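Eukaryotic translation initiation factor 2A (Schizosaccharomyces pombe, PDB 3WJ9) probably directs methionyl-tRNAi to the 40S ribosomal subunit in the early steps of translating a small number of specific mRNAs, the present chain being its beta-propeller domain. Local coordinates at residues K221-G226 / A278-F283; V351-C356 / L368-T373. All coordinates share one frame; numbering follows the deposited sequence.

Contact 1 (K221-G226 / A278-F283); sequences KWNALG and ADSKEF
The hydroxyl of S280 reaches across to the loop after strand 220-222 and meets it at L225, giving this loop-to-loop contact its one polar link. The backbone N of L225 donates to S280 OG over 3.2 Å, with an angle of 154° at the hydrogen. A chi1 of -52° sets OG anti to the serine's carbonyl carbon, on the side where the N-H of L225 meets it. Van der Waals contacts gather around the same residue. The methyl CB of A224 lies 3.2 Å from S280 OG and 3.8 Å from A278 O, while L225 CG stands 3.7 Å from OG. On the N223 side, ND2 of the amide comes within 3.3 Å of S280 CB, a touch against carbon and not a bond. An alanine in place of S280 would probably leave the L225 N-H without this acceptor, removing the polar tie between the loops though CB would still meet N223. Within 278-283, an Asx turn spans the serine: K281 N donates to D279 OD1 over 3.0 Å, approaching from above the carboxylate plane. The whole contact joins two adjacent blades, at the bends between their first and second strands. N223 OD1 accepts from S228 N at the start of strand 228-233, and K221 O accepts from W276 NE1 at the end of strand 271-276, adding a second bond between the same blades.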
ATOM      1  N   LYS A 221       9.661  -4.745   4.209  1.00 43.06           N
ATOM      2  CA  LYS A 221       9.184  -3.419   4.587  1.00 40.98           C
ATOM      3  C   LYS A 221      10.289  -2.368   4.538  1.00 52.15           C
ATOM      4  O   LYS A 221      10.854  -2.005   5.570  1.00 54.53           O
ATOM      5  CB  LYS A 221       8.566  -3.456   5.986  1.00 49.33           C
ATOM      6  CG  LYS A 221       7.197  -2.808   6.081  1.00 51.76           C
ATOM      7  CD  LYS A 221       6.105  -3.853   6.239  1.00 46.94           C
ATOM      8  CE  LYS A 221       4.726  -3.224   6.215  1.00 45.75           C
ATOM      9  NZ  LYS A 221       3.656  -4.232   6.439  1.00 46.27           N
ATOM     10  N   TRP A 222      10.592  -1.883   3.337  1.00 46.48           N
ATOM     11  CA  TRP A 222      11.532  -0.778   3.172  1.00 36.78           C
ATOM     12  C   TRP A 222      10.961   0.494   3.798  1.00 43.15           C
ATOM     13  O   TRP A 222       9.752   0.596   4.018  1.00 54.66           O
ATOM     14  CB  TRP A 222      11.845  -0.536   1.689  1.00 51.97           C
ATOM     15  CG  TRP A 222      12.873  -1.459   1.092  1.00 58.33           C
ATOM     16  CD1 TRP A 222      12.637  -2.596   0.374  1.00 61.03           C
ATOM     17  CD2 TRP A 222      14.297  -1.309   1.144  1.00 57.62           C
ATOM     18  NE1 TRP A 222      13.824  -3.167  -0.017  1.00 56.12           N
ATOM     19  CE2 TRP A 222      14.860  -2.395   0.446  1.00 62.03           C
ATOM     20  CE3 TRP A 222      15.153  -0.363   1.715  1.00 56.14           C
ATOM     21  CZ2 TRP A 222      16.234  -2.564   0.305  1.00 63.15           C
ATOM     22  CZ3 TRP A 222      16.517  -0.535   1.580  1.00 56.45           C
ATOM     23  CH2 TRP A 222      17.044  -1.624   0.878  1.00 65.10           C
ATOM     24  N   ASN A 223      11.827   1.459   4.094  1.00 39.44           N
ATOM     25  CA  ASN A 223      11.370   2.772   4.537  1.00 54.12           C
ATOM     26  C   ASN A 223      11.504   3.786   3.406  1.00 53.47           C
ATOM     27  O   ASN A 223      12.138   3.497   2.390  1.00 52.39           O
ATOM     28  CB  ASN A 223      12.141   3.232   5.780  1.00 52.21           C
ATOM     29  CG  ASN A 223      13.645   3.089   5.633  1.00 57.91           C
ATOM     30  OD1 ASN A 223      14.134   2.132   5.037  1.00 59.18           O
ATOM     31  ND2 ASN A 223      14.386   4.045   6.181  1.00 61.67           N
ATOM     32  N   ALA A 224      10.898   4.961   3.583  1.00 63.83           N
ATOM     33  CA  ALA A 224      10.897   6.015   2.565  1.00 60.16           C
ATOM     34  C   ALA A 224      12.294   6.256   2.008  1.00 59.07           C
ATOM     35  O   ALA A 224      12.474   6.446   0.805  1.00 66.98           O
ATOM     36  CB  ALA A 224      10.328   7.304   3.138  1.00 65.18           C
ATOM     37  N   LEU A 225      13.281   6.241   2.895  1.00 60.58           N
ATOM     38  CA  LEU A 225      14.674   6.241   2.484  1.00 56.56           C
ATOM     39  C   LEU A 225      15.116   4.798   2.282  1.00 55.76           C
ATOM     40  O   LEU A 225      15.123   4.008   3.222  1.00 63.66           O
ATOM     41  CB  LEU A 225      15.544   6.948   3.525  1.00 64.89           C
ATOM     42  CG  LEU A 225      15.090   8.374   3.846  1.00 72.90           C
ATOM     43  CD1 LEU A 225      15.965   9.010   4.916  1.00 55.35           C
ATOM     44  CD2 LEU A 225      15.069   9.226   2.584  1.00 79.38           C
ATOM     45  N   GLY A 226      15.473   4.448   1.051  1.00 47.43           N
ATOM     46  CA  GLY A 226      15.820   3.077   0.722  1.00 55.13           C
ATOM     47  C   GLY A 226      17.139   2.615   1.310  1.00 65.28           C
ATOM     48  O   GLY A 226      18.033   2.176   0.585  1.00 70.97           O
ATOM     49  N   ALA A 278       7.077   8.018   8.596  1.00 54.58           N
ATOM     50  CA  ALA A 278       7.214   8.787   7.362  1.00 64.92           C
ATOM     51  C   ALA A 278       8.609   9.398   7.202  1.00 62.67           C
ATOM     52  O   ALA A 278       9.140   9.462   6.093  1.00 70.32           O
ATOM     53  CB  ALA A 278       6.154   9.876   7.308  1.00 50.17           C
ATOM     54  N   ASP A 279       9.203   9.832   8.311  1.00 52.85           N
ATOM     55  CA  ASP A 279      10.541  10.423   8.288  1.00 52.03           C
ATOM     56  C   ASP A 279      11.639   9.358   8.253  1.00 53.17           C
ATOM     57  O   ASP A 279      12.829   9.681   8.279  1.00 60.79           O
ATOM     58  CB  ASP A 279      10.743  11.341   9.498  1.00 57.11           C
ATOM     59  CG  ASP A 279      10.459  10.646  10.821  1.00 63.44           C
ATOM     60  OD1 ASP A 279      10.302   9.407  10.832  1.00 75.09           O
ATOM     61  OD2 ASP A 279      10.402  11.340  11.857  1.00 54.20           O
ATOM     62  N   SER A 280      11.221   8.093   8.217  1.00 53.79           N
ATOM     63  CA  SER A 280      12.123   6.938   8.191  1.00 55.36           C
ATOM     64  C   SER A 280      13.038   6.868   9.415  1.00 68.92           C
ATOM     65  O   SER A 280      14.002   6.105   9.430  1.00 85.68           O
ATOM     66  CB  SER A 280      12.974   6.947   6.918  1.00 51.63           C
ATOM     67  OG  SER A 280      12.167   7.082   5.763  1.00 58.12           O
ATOM     68  N   LYS A 281      12.727   7.653  10.441  1.00 63.58           N
ATOM     69  CA  LYS A 281      13.556   7.703  11.639  1.00 61.74           C
ATOM     70  C   LYS A 281      13.101   6.702  12.694  1.00 74.83           C
ATOM     71  O   LYS A 281      13.926   6.126  13.408  1.00 83.78           O
ATOM     72  CB  LYS A 281      13.552   9.107  12.243  1.00 55.03           C
ATOM     73  CG  LYS A 281      14.184  10.180  11.386  1.00 64.72           C
ATOM     74  CD  LYS A 281      14.592  11.367  12.252  1.00 64.70           C
ATOM     75  CE  LYS A 281      13.573  11.640  13.349  1.00 92.12           C
ATOM     76  NZ  LYS A 281      13.607  13.056  13.809  1.00 84.30           N
ATOM     77  N   GLU A 282      11.789   6.517  12.802  1.00 69.37           N
ATOM     78  CA  GLU A 282      11.232   5.605  13.789  1.00 63.69           C
ATOM     79  C   GLU A 282      10.373   4.522  13.147  1.00 53.97           C
ATOM     80  O   GLU A 282      10.094   4.562  11.950  1.00 59.32           O
ATOM     81  CB  GLU A 282      10.404   6.373  14.824  1.00 62.89           C
ATOM     82  CG  GLU A 282      11.201   7.332  15.695  1.00 73.45           C
ATOM     83  CD  GLU A 282      11.369   8.700  15.062  1.00 83.23           C
ATOM     84  OE1 GLU A 282      10.868   8.903  13.935  1.00 84.47           O
ATOM     85  OE2 GLU A 282      12.003   9.572  15.691  1.00 75.19           O
ATOM     86  N   PHE A 283       9.973   3.548  13.958  1.00 53.46           N
ATOM     87  CA  PHE A 283       9.003   2.538  13.551  1.00 61.41           C
ATOM     88  C   PHE A 283       8.420   1.856  14.783  1.00 58.71           C
ATOM     89  O   PHE A 283       8.998   1.914  15.866  1.00 57.75           O
ATOM     90  CB  PHE A 283       9.629   1.508  12.596  1.00 56.89           C
ATOM     91  CG  PHE A 283      10.656   0.604  13.233  1.00 69.19           C
ATOM     92  CD1 PHE A 283      11.981   0.993  13.337  1.00 70.02           C
ATOM     93  CD2 PHE A 283      10.300  -0.656  13.689  1.00 74.67           C
ATOM     94  CE1 PHE A 283      12.926   0.152  13.904  1.00 65.82           C
ATOM     95  CE2 PHE A 283      11.237  -1.500  14.260  1.00 75.74           C
ATOM     96  CZ  PHE A 283      12.552  -1.096  14.367  1.00 60.46           C
TER

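Contact 2 (V351-C356 / L368-T373)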
ATOM      1  N   VAL A 351     -10.886   8.285  20.428  1.00 51.32           N
ATOM      2  CA  VAL A 351     -12.194   8.179  19.794  1.00 46.47           C
ATOM      3  C   VAL A 351     -12.511   6.717  19.536  1.00 39.27           C
ATOM      4  O   VAL A 351     -11.613   5.876  19.506  1.00 56.18           O
ATOM      5  CB  VAL A 351     -12.272   8.956  18.460  1.00 50.21           C
ATOM      6  CG1 VAL A 351     -11.732  10.364  18.626  1.00 55.40           C
ATOM      7  CG2 VAL A 351     -11.523   8.222  17.359  1.00 44.38           C
ATOM      8  N   GLU A 352     -13.788   6.407  19.358  1.00 40.95           N
ATOM      9  CA  GLU A 352     -14.157   5.056  18.978  1.00 49.97           C
ATOM     10  C   GLU A 352     -14.812   5.053  17.610  1.00 49.18           C
ATOM     11  O   GLU A 352     -15.601   5.936  17.278  1.00 37.24           O
ATOM     12  CB  GLU A 352     -15.088   4.419  20.010  1.00 68.24           C
ATOM     13  CG  GLU A 352     -15.361   2.948  19.728  1.00 75.81           C
ATOM     14  CD  GLU A 352     -16.318   2.320  20.717  1.00 75.12           C
ATOM     15  OE1 GLU A 352     -16.726   3.011  21.671  1.00 91.96           O
ATOM     16  OE2 GLU A 352     -16.654   1.130  20.544  1.00 61.55           O
ATOM     17  N   ALA A 353     -14.454   4.057  16.812  1.00 52.24           N
ATOM     18  CA  ALA A 353     -15.096   3.826  15.533  1.00 53.31           C
ATOM     19  C   ALA A 353     -15.360   2.336  15.406  1.00 52.13           C
ATOM     20  O   ALA A 353     -14.582   1.602  14.797  1.00 60.38           O
ATOM     21  CB  ALA A 353     -14.234   4.330  14.391  1.00 57.06           C
ATOM     22  N   ALA A 354     -16.447   1.893  16.030  1.00 48.24           N
ATOM     23  CA  ALA A 354     -16.842   0.493  16.003  1.00 52.26           C
ATOM     24  C   ALA A 354     -16.976   0.006  14.570  1.00 50.07           C
ATOM     25  O   ALA A 354     -17.461   0.738  13.704  1.00 56.66           O
ATOM     26  CB  ALA A 354     -18.147   0.299  16.755  1.00 66.84           C
ATOM     27  N   ASN A 355     -16.514  -1.219  14.329  1.00 59.48           N
ATOM     28  CA  ASN A 355     -16.611  -1.854  13.019  1.00 59.49           C
ATOM     29  C   ASN A 355     -15.848  -1.115  11.921  1.00 61.65           C
ATOM     30  O   ASN A 355     -16.066  -1.363  10.735  1.00 72.87           O
ATOM     31  CB  ASN A 355     -18.081  -1.999  12.619  1.00 57.77           C
ATOM     32  CG  ASN A 355     -18.840  -2.946  13.523  1.00 67.73           C
ATOM     33  OD1 ASN A 355     -18.377  -4.047  13.812  1.00 76.45           O
ATOM     34  ND2 ASN A 355     -20.011  -2.518  13.983  1.00 63.93           N
ATOM     35  N   CYS A 356     -14.951  -0.215  12.315  1.00 53.31           N
ATOM     36  CA  CYS A 356     -14.141   0.520  11.350  1.00 48.60           C
ATOM     37  C   CYS A 356     -13.215  -0.432  10.602  1.00 47.29           C
ATOM     38  O   CYS A 356     -12.481  -1.211  11.211  1.00 51.58           O
ATOM     39  CB  CYS A 356     -13.330   1.614  12.043  1.00 57.61           C
ATOM     40  SG  CYS A 356     -12.193   2.512  10.972  1.00 61.04           S
ATOM     41  N   LEU A 368      -8.513  13.175  10.314  1.00 36.58           N
ATOM     42  CA  LEU A 368      -8.518  11.723  10.365  1.00 29.90           C
ATOM     43  C   LEU A 368      -9.806  11.181   9.766  1.00 34.03           C
ATOM     44  O   LEU A 368     -10.898  11.572  10.169  1.00 52.09           O
ATOM     45  CB  LEU A 368      -8.355  11.238  11.807  1.00 27.59           C
ATOM     46  CG  LEU A 368      -8.251   9.728  12.012  1.00 43.47           C
ATOM     47  CD1 LEU A 368      -7.003   9.207  11.322  1.00 62.79           C
ATOM     48  CD2 LEU A 368      -8.223   9.388  13.494  1.00 47.41           C
ATOM     49  N   LEU A 369      -9.672  10.285   8.795  1.00 31.66           N
ATOM     50  CA  LEU A 369     -10.834   9.661   8.175  1.00 28.94           C
ATOM     51  C   LEU A 369     -11.023   8.258   8.740  1.00 28.77           C
ATOM     52  O   LEU A 369     -10.051   7.539   8.971  1.00 46.42           O
ATOM     53  CB  LEU A 369     -10.677   9.616   6.649  1.00 39.28           C
ATOM     54  CG  LEU A 369     -11.889   9.284   5.768  1.00 35.53           C
ATOM     55  CD1 LEU A 369     -11.703   9.866   4.376  1.00 36.50           C
ATOM     56  CD2 LEU A 369     -12.132   7.784   5.670  1.00 38.11           C
ATOM     57  N   THR A 370     -12.274   7.885   8.986  1.00 35.23           N
ATOM     58  CA  THR A 370     -12.610   6.510   9.328  1.00 26.00           C
ATOM     59  C   THR A 370     -13.804   6.081   8.488  1.00 33.61           C
ATOM     60  O   THR A 370     -14.622   6.912   8.094  1.00 40.98           O
ATOM     61  CB  THR A 370     -12.936   6.336  10.830  1.00 26.85           C
ATOM     62  OG1 THR A 370     -14.084   7.119  11.177  1.00 39.96           O
ATOM     63  CG2 THR A 370     -11.755   6.752  11.697  1.00 20.47           C
ATOM     64  N   ALA A 371     -13.896   4.789   8.199  1.00 35.23           N
ATOM     65  CA  ALA A 371     -15.007   4.271   7.414  1.00 32.87           C
ATOM     66  C   ALA A 371     -15.359   2.853   7.827  1.00 37.28           C
ATOM     67  O   ALA A 371     -14.574   2.167   8.479  1.00 40.88           O
ATOM     68  CB  ALA A 371     -14.679   4.321   5.925  1.00 28.79           C
ATOM     69  N   VAL A 372     -16.558   2.426   7.452  1.00 46.39           N
ATOM     70  CA  VAL A 372     -16.979   1.045   7.628  1.00 44.06           C
ATOM     71  C   VAL A 372     -17.437   0.537   6.265  1.00 38.89           C
ATOM     72  O   VAL A 372     -18.335   1.116   5.655  1.00 41.67           O
ATOM     73  CB  VAL A 372     -18.103   0.918   8.675  1.00 51.63           C
ATOM     74  CG1 VAL A 372     -18.598  -0.512   8.751  1.00 53.51           C
ATOM     75  CG2 VAL A 372     -17.610   1.386  10.039  1.00 53.15           C
ATOM     76  N   THR A 373     -16.809  -0.532   5.781  1.00 55.15           N
ATOM     77  CA  THR A 373     -16.973  -0.924   4.384  1.00 53.66           C
ATOM     78  C   THR A 373     -17.515  -2.338   4.156  1.00 60.58           C
ATOM     79  O   THR A 373     -17.324  -3.243   4.966  1.00 64.13           O
ATOM     80  CB  THR A 373     -15.633  -0.800   3.622  1.00 52.46           C
ATOM     81  OG1 THR A 373     -14.659  -1.671   4.210  1.00 53.70           O
ATOM     82  CG2 THR A 373     -15.121   0.631   3.673  1.00 52.24           C
TER
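This is a buried packing contact between an inter-blade connection and a strand: the turn A353-C356, which follows outer strand 346-352 of one blade, rests on T370 to V372 of strand 367-372, the second strand of the next. The turn is type II, closed by C356 N donating to A353 O, and N355 occupies its third position with a positive phi of 62°. The carbonyl oxygen of N355 faces the fork of V372, lying 3.3 Å from CG1 and 3.2 Å from CG2. CB of N355 approaches the same valine, 4.2 Å from CG1, and beyond it the asparagine side chain leads away from the strand. One residue on, the backbone itself touches: C356 CA makes a CA-H...O contact with A371 O at 3.3 Å, bent to 137° at the hydrogen. The thiol of C356 extends anti to its backbone N (chi1 176°), and SG meets T370 CB at 3.9 Å. T370 OG1 also has A353 CB nearby, at 4.3 Å, but its main polar partner is W386 NE1 on strand 382-387, which helps satisfy the buried hydroxyl. I336 of the preceding blade and C359 on neighbouring strand 358-361 touch the same threonine. A second-strand threonine bonded to a third-strand tryptophan indole recalls the Ser/Thr-Trp pair of the WD-repeat tetrad, and the covering turn belongs to the connection between successive propeller blades.

Overall arrangement
Followed from the N terminus, the chain builds four-stranded antiparallel blades in series before it reaches contact 1. That contact ties the first bend of the blade beginning with strand 220-222 to the matching bend of the next blade, closing a loop of 51 residues. The chain then completes the blade ending in strand 303-310, and contact 2 opens as strand 346-352 of the following blade runs out, a far shorter loop of 11 residues. The two neither nest nor cross, and their centres lie 26 Å apart. Both join successive blades: contact 1 through paired bends, contact 2 through the interblade connection itself.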